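Side-chain contacts in Adp-heptose LPS heptosyltransferase II (Escherichia coli, PDB 1PSW), which transfers the second heptose of the lipopolysaccharide inner core from ADP-L-glycero-beta-D-manno-heptose onto heptosyl-Kdo2-lipid A: residues E249-L252 with D253-V256; G107-E111 with M112-L116. All coordinates share one frame; numbering follows the deposited sequence.

How the interactions relate
The chain belongs to the GT-B class of glycosyltransferases, two Rossmann-like domains each built on a parallel six-stranded sheet, and the two contacts sort one to each half. Interaction 2 comes first along the chain, in the turn that leaves strand 104-108 of the N-terminal sheet and leads toward its edge strand 119-121. Interaction 1 follows much later, where the loop after strand 243-245 of the second sheet starts helix 252-260. Their centres lie about 33 Å apart, on opposite sides of the chain's centre, with nearest atoms about 22 Å apart. They are independent local structures: one starts a helix that meets the other domain, the other is a turn far from the chain's centre.

Interaction 1: residues E249-L252 with D253-V256; sequences ETQL and DQAV
The side chain of Gln254 folds back from the first turn of helix 252-260 to hold the backbone of Gln251, the N-cap residue. Its CG is anti to its own carbonyl carbon (chi1 -63°) and the chain runs on extended, which carries OE1 to the N-H of Gln251: Gln251 N donates to Gln254 OE1 over 2.9 Å, in the plane of the Gln254 side-chain carbonyl, on a lone pair of OE1. This is one half of a capping box; the reciprocal half is missing, as the Gln251 amide leads away from the helix. A water adds a second bond to the same oxygen, donating to Gln254 OE1 at 2.6 Å and also to Glu249 O at 2.8 Å, so it ties the incoming loop to the cap. Asp253 places its CG between its backbone N and carbonyl carbon (chi1 63°), and its OD1 comes tightly against the CB of Gln251 at 3.1 Å. In this first turn the Asp253 carboxylate would probably interact favourably with the helix dipole, and its side chain also touches Arg47. Thr250 lies over the start of the helix, its OG1 3.8 Å from Ala255 CB, while the first regular helical bond, Ala255 N to Gln251 O, is 2.9 Å long. Helix 252-260 carries the chain from edge strand 243-245 across to strand 264-268. Thr250 and Gln254 both touch Phe174, and Gln254 NE2 makes a weak hydrogen bond to Gln173 OE1; Leu252 and Asp253 reach the N-terminal half, touching Pro43 of helix 42-45.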
ATOM      1  N   GLU A 249      10.574   4.767  12.367  1.00 23.01           N
ATOM      2  CA  GLU A 249      11.593   3.872  12.917  1.00 25.57           C
ATOM      3  C   GLU A 249      11.838   2.598  12.107  1.00 24.40           C
ATOM      4  O   GLU A 249      12.847   1.916  12.293  1.00 24.29           O
ATOM      5  CB  GLU A 249      11.195   3.484  14.341  1.00 28.19           C
ATOM      6  CG  GLU A 249      11.438   4.577  15.357  1.00 36.71           C
ATOM      7  CD  GLU A 249      12.886   4.634  15.795  1.00 39.55           C
ATOM      8  OE1 GLU A 249      13.300   3.755  16.584  1.00 42.99           O
ATOM      9  OE2 GLU A 249      13.611   5.550  15.344  1.00 42.14           O
ATOM     10  N   THR A 250      10.915   2.289  11.208  1.00 24.22           N
ATOM     11  CA  THR A 250      10.990   1.078  10.403  1.00 22.67           C
ATOM     12  C   THR A 250      11.147   1.333   8.911  1.00 22.86           C
ATOM     13  O   THR A 250      10.793   2.401   8.407  1.00 21.25           O
ATOM     14  CB  THR A 250       9.692   0.269  10.540  1.00 23.51           C
ATOM     15  OG1 THR A 250       8.632   0.995   9.900  1.00 21.23           O
ATOM     16  CG2 THR A 250       9.320   0.063  12.009  1.00 22.77           C
ATOM     17  N   GLN A 251      11.671   0.329   8.210  1.00 22.05           N
ATOM     18  CA  GLN A 251      11.792   0.367   6.757  1.00 20.71           C
ATOM     19  C   GLN A 251      10.522  -0.388   6.354  1.00 20.41           C
ATOM     20  O   GLN A 251       9.970  -1.128   7.173  1.00 19.06           O
ATOM     21  CB  GLN A 251      13.040  -0.391   6.292  1.00 23.17           C
ATOM     22  CG  GLN A 251      14.350   0.346   6.556  1.00 23.21           C
ATOM     23  CD  GLN A 251      14.424   1.667   5.812  1.00 28.65           C
ATOM     24  OE1 GLN A 251      14.426   1.702   4.585  1.00 31.41           O
ATOM     25  NE2 GLN A 251      14.475   2.761   6.557  1.00 33.08           N
ATOM     26  N   LEU A 252      10.051  -0.222   5.120  1.00 21.31           N
ATOM     27  CA  LEU A 252       8.819  -0.893   4.688  1.00 21.57           C
ATOM     28  C   LEU A 252       8.790  -2.407   4.897  1.00 21.09           C
ATOM     29  O   LEU A 252       7.736  -2.971   5.207  1.00 20.06           O
ATOM     30  CB  LEU A 252       8.527  -0.583   3.214  1.00 23.41           C
ATOM     31  CG  LEU A 252       8.127   0.863   2.915  1.00 25.98           C
ATOM     32  CD1 LEU A 252       7.987   1.089   1.414  1.00 25.93           C
ATOM     33  CD2 LEU A 252       6.819   1.160   3.623  1.00 25.74           C
ATOM     34  N   ASP A 253       9.935  -3.065   4.729  1.00 19.36           N
ATOM     35  CA  ASP A 253       9.976  -4.505   4.911  1.00 18.56           C
ATOM     36  C   ASP A 253       9.713  -4.851   6.377  1.00 17.80           C
ATOM     37  O   ASP A 253       8.987  -5.792   6.670  1.00 18.28           O
ATOM     38  CB  ASP A 253      11.312  -5.083   4.391  1.00 19.98           C
ATOM     39  CG  ASP A 253      12.536  -4.573   5.149  1.00 22.84           C
ATOM     40  OD1 ASP A 253      12.575  -3.393   5.547  1.00 22.62           O
ATOM     41  OD2 ASP A 253      13.476  -5.376   5.324  1.00 26.08           O
ATOM     42  N   GLN A 254      10.263  -4.065   7.295  1.00 17.80           N
ATOM     43  CA  GLN A 254      10.035  -4.313   8.705  1.00 16.77           C
ATOM     44  C   GLN A 254       8.589  -3.974   9.069  1.00 17.26           C
ATOM     45  O   GLN A 254       7.980  -4.642   9.908  1.00 17.69           O
ATOM     46  CB  GLN A 254      10.993  -3.481   9.538  1.00 16.91           C
ATOM     47  CG  GLN A 254      12.431  -3.842   9.287  1.00 16.90           C
ATOM     48  CD  GLN A 254      13.391  -2.860   9.899  1.00 16.50           C
ATOM     49  OE1 GLN A 254      13.289  -1.654   9.675  1.00 17.04           O
ATOM     50  NE2 GLN A 254      14.339  -3.369  10.677  1.00 15.57           N
ATOM     51  N   ALA A 255       8.043  -2.934   8.442  1.00 15.35           N
ATOM     52  CA  ALA A 255       6.661  -2.547   8.696  1.00 15.61           C
ATOM     53  C   ALA A 255       5.719  -3.672   8.274  1.00 14.58           C
ATOM     54  O   ALA A 255       4.763  -3.989   8.982  1.00 15.67           O
ATOM     55  CB  ALA A 255       6.322  -1.261   7.935  1.00 15.55           C
ATOM     56  N   VAL A 256       5.988  -4.268   7.113  1.00 14.11           N
ATOM     57  CA  VAL A 256       5.169  -5.366   6.601  1.00 15.28           C
ATOM     58  C   VAL A 256       5.138  -6.514   7.607  1.00 16.18           C
ATOM     59  O   VAL A 256       4.083  -7.058   7.919  1.00 15.15           O
ATOM     60  CB  VAL A 256       5.730  -5.909   5.279  1.00 16.25           C
ATOM     61  CG1 VAL A 256       5.076  -7.236   4.953  1.00 13.87           C
ATOM     62  CG2 VAL A 256       5.471  -4.896   4.152  1.00 15.14           C
TER
HETATM   63  O   HOH W   1      14.540   0.363  10.635  1.00 21.74           O

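Interaction 2: residues G107-E111 with M112-L116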
ATOM      1  N   GLY A 107       1.313   1.538 -21.261  1.00 28.94           N
ATOM      2  CA  GLY A 107       0.863   2.365 -20.157  1.00 28.24           C
ATOM      3  C   GLY A 107      -0.346   3.199 -20.525  1.00 28.92           C
ATOM      4  O   GLY A 107      -0.625   3.401 -21.707  1.00 29.89           O
ATOM      5  N   TRP A 108      -1.087   3.670 -19.525  1.00 27.98           N
ATOM      6  CA  TRP A 108      -2.248   4.503 -19.815  1.00 27.17           C
ATOM      7  C   TRP A 108      -1.725   5.834 -20.338  1.00 27.59           C
ATOM      8  O   TRP A 108      -0.613   6.242 -20.009  1.00 25.92           O
ATOM      9  CB  TRP A 108      -3.104   4.713 -18.564  1.00 26.23           C
ATOM     10  CG  TRP A 108      -3.706   3.437 -18.062  1.00 25.28           C
ATOM     11  CD1 TRP A 108      -3.232   2.640 -17.057  1.00 24.21           C
ATOM     12  CD2 TRP A 108      -4.871   2.779 -18.581  1.00 24.42           C
ATOM     13  NE1 TRP A 108      -4.031   1.527 -16.918  1.00 22.85           N
ATOM     14  CE2 TRP A 108      -5.042   1.588 -17.841  1.00 23.59           C
ATOM     15  CE3 TRP A 108      -5.788   3.081 -19.601  1.00 25.68           C
ATOM     16  CZ2 TRP A 108      -6.087   0.697 -18.088  1.00 23.52           C
ATOM     17  CZ3 TRP A 108      -6.834   2.192 -19.845  1.00 26.24           C
ATOM     18  CH2 TRP A 108      -6.971   1.014 -19.089  1.00 26.32           C
ATOM     19  N   ARG A 109      -2.522   6.503 -21.158  1.00 28.19           N
ATOM     20  CA  ARG A 109      -2.116   7.773 -21.746  1.00 29.65           C
ATOM     21  C   ARG A 109      -1.525   8.770 -20.752  1.00 29.87           C
ATOM     22  O   ARG A 109      -0.498   9.385 -21.032  1.00 29.63           O
ATOM     23  CB  ARG A 109      -3.298   8.405 -22.483  1.00 30.58           C
ATOM     24  CG  ARG A 109      -2.934   9.616 -23.322  1.00 32.65           C
ATOM     25  CD  ARG A 109      -4.077   9.994 -24.248  1.00 33.78           C
ATOM     26  NE  ARG A 109      -5.284  10.375 -23.519  1.00 35.33           N
ATOM     27  CZ  ARG A 109      -6.446  10.653 -24.104  1.00 35.73           C
ATOM     28  NH1 ARG A 109      -6.551  10.589 -25.423  1.00 35.56           N
ATOM     29  NH2 ARG A 109      -7.496  10.997 -23.371  1.00 35.04           N
ATOM     30  N   GLY A 110      -2.157   8.932 -19.594  1.00 30.93           N
ATOM     31  CA  GLY A 110      -1.639   9.868 -18.608  1.00 33.15           C
ATOM     32  C   GLY A 110      -1.449  11.262 -19.181  1.00 34.53           C
ATOM     33  O   GLY A 110      -2.375  11.818 -19.767  1.00 34.27           O
ATOM     34  N   GLU A 111      -0.254  11.830 -19.022  1.00 36.59           N
ATOM     35  CA  GLU A 111       0.032  13.164 -19.541  1.00 39.19           C
ATOM     36  C   GLU A 111       0.429  13.130 -21.012  1.00 38.88           C
ATOM     37  O   GLU A 111       1.550  13.499 -21.367  1.00 39.20           O
ATOM     38  CB  GLU A 111       1.158  13.831 -18.752  1.00 41.02           C
ATOM     39  CG  GLU A 111       0.958  13.857 -17.254  1.00 44.39           C
ATOM     40  CD  GLU A 111       1.955  14.770 -16.558  1.00 46.81           C
ATOM     41  OE1 GLU A 111       3.134  14.807 -16.980  1.00 45.45           O
ATOM     42  OE2 GLU A 111       1.563  15.438 -15.578  1.00 49.16           O
HETATM   43  N   MSE A 112      -0.490  12.671 -21.857  1.00 38.88           N
HETATM   44  CA  MSE A 112      -0.266  12.598 -23.297  1.00 40.11           C
HETATM   45  C   MSE A 112       1.063  11.950 -23.668  1.00 39.79           C
HETATM   46  O   MSE A 112       1.881  12.564 -24.350  1.00 38.90           O
HETATM   47  CB  MSE A 112      -0.311  14.003 -23.904  1.00 43.47           C
HETATM   48  CG  MSE A 112      -1.468  14.868 -23.425  1.00 47.35           C
HETATM   49 SE   MSE A 112      -3.196  14.022 -23.644  1.00 59.70          SE
HETATM   50  CE  MSE A 112      -3.769  14.072 -21.793  1.00 49.63           C
ATOM     51  N   ARG A 113       1.276  10.713 -23.233  1.00 38.96           N
ATOM     52  CA  ARG A 113       2.524  10.018 -23.532  1.00 38.20           C
ATOM     53  C   ARG A 113       2.507   9.295 -24.876  1.00 37.29           C
ATOM     54  O   ARG A 113       3.011   8.178 -24.993  1.00 36.02           O
ATOM     55  CB  ARG A 113       2.847   9.028 -22.412  1.00 39.44           C
ATOM     56  CG  ARG A 113       3.178   9.696 -21.082  1.00 41.30           C
ATOM     57  CD  ARG A 113       2.251   9.227 -19.969  1.00 43.35           C
ATOM     58  NE  ARG A 113       2.368   7.792 -19.726  1.00 47.28           N
ATOM     59  CZ  ARG A 113       1.613   7.111 -18.869  1.00 47.02           C
ATOM     60  NH1 ARG A 113       0.680   7.733 -18.168  1.00 50.73           N
ATOM     61  NH2 ARG A 113       1.788   5.807 -18.707  1.00 46.97           N
ATOM     62  N   TYR A 114       1.948   9.941 -25.895  1.00 35.98           N
ATOM     63  CA  TYR A 114       1.869   9.339 -27.222  1.00 36.64           C
ATOM     64  C   TYR A 114       3.215   9.012 -27.864  1.00 38.02           C
ATOM     65  O   TYR A 114       3.277   8.253 -28.826  1.00 40.57           O
ATOM     66  CB  TYR A 114       1.064  10.233 -28.167  1.00 34.30           C
ATOM     67  CG  TYR A 114      -0.422  10.177 -27.935  1.00 33.68           C
ATOM     68  CD1 TYR A 114      -1.094  11.228 -27.306  1.00 32.56           C
ATOM     69  CD2 TYR A 114      -1.165   9.071 -28.349  1.00 32.35           C
ATOM     70  CE1 TYR A 114      -2.470  11.174 -27.102  1.00 32.62           C
ATOM     71  CE2 TYR A 114      -2.537   9.014 -28.145  1.00 32.47           C
ATOM     72  CZ  TYR A 114      -3.183  10.065 -27.525  1.00 31.48           C
ATOM     73  OH  TYR A 114      -4.546  10.012 -27.340  1.00 33.26           O
ATOM     74  N   GLY A 115       4.291   9.585 -27.345  1.00 37.73           N
ATOM     75  CA  GLY A 115       5.591   9.295 -27.918  1.00 40.72           C
ATOM     76  C   GLY A 115       6.359   8.237 -27.147  1.00 41.53           C
ATOM     77  O   GLY A 115       6.843   7.252 -27.713  1.00 40.29           O
ATOM     78  N   LEU A 116       6.467   8.441 -25.842  1.00 41.85           N
ATOM     79  CA  LEU A 116       7.190   7.517 -24.989  1.00 42.50           C
ATOM     80  C   LEU A 116       6.529   6.148 -24.922  1.00 42.09           C
ATOM     81  O   LEU A 116       7.180   5.160 -24.591  1.00 43.15           O
ATOM     82  CB  LEU A 116       7.312   8.113 -23.589  1.00 44.14           C
ATOM     83  CG  LEU A 116       7.784   9.567 -23.567  1.00 44.52           C
ATOM     84  CD1 LEU A 116       7.996   9.998 -22.129  1.00 46.73           C
ATOM     85  CD2 LEU A 116       9.081   9.713 -24.360  1.00 46.68           C
TER
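Arg109 sends its CG anti to the backbone N (chi1 -171°) and then kinks at chi3 (62°), a path that brings its guanidinium to the phenol of Tyr114. The two meet across a tight turn at the end of strand 104-108: an alpha-turn closed by Arg113 N donating to Arg109 O at 3.1 Å, with an inverse gamma turn centred on Glu111 inside it. That smaller turn is held by a weak bond of 2.9 Å from Met112 N to Gly110 O.

Arg109 NH1 donates to Tyr114 OH at 2.8 Å, nearly straight and with the oxygen in the guanidinium plane, while the guanidinium and the ring are inclined 64° to each other. The Arg109 CD methylene lies 3.4 Å from Tyr114 CZ, so aliphatic contact accompanies the polar one. Both side chains also touch Val120 of the edge strand 119-121.

Arg113 bends back toward the carbonyl of Trp108 and the CA of Gly110, though the placement of its guanidinium against the Trp108 carbonyl is doubtful, because CZ comes too close to that oxygen. Glu111 turns away, its OE1 taking a hydrogen bond from Phe91 N. Met112, modelled as selenomethionine, is bent at both chi2 and chi3 toward Gly110, and its terminal methyl CE settles 3.3 Å from Gly110 O.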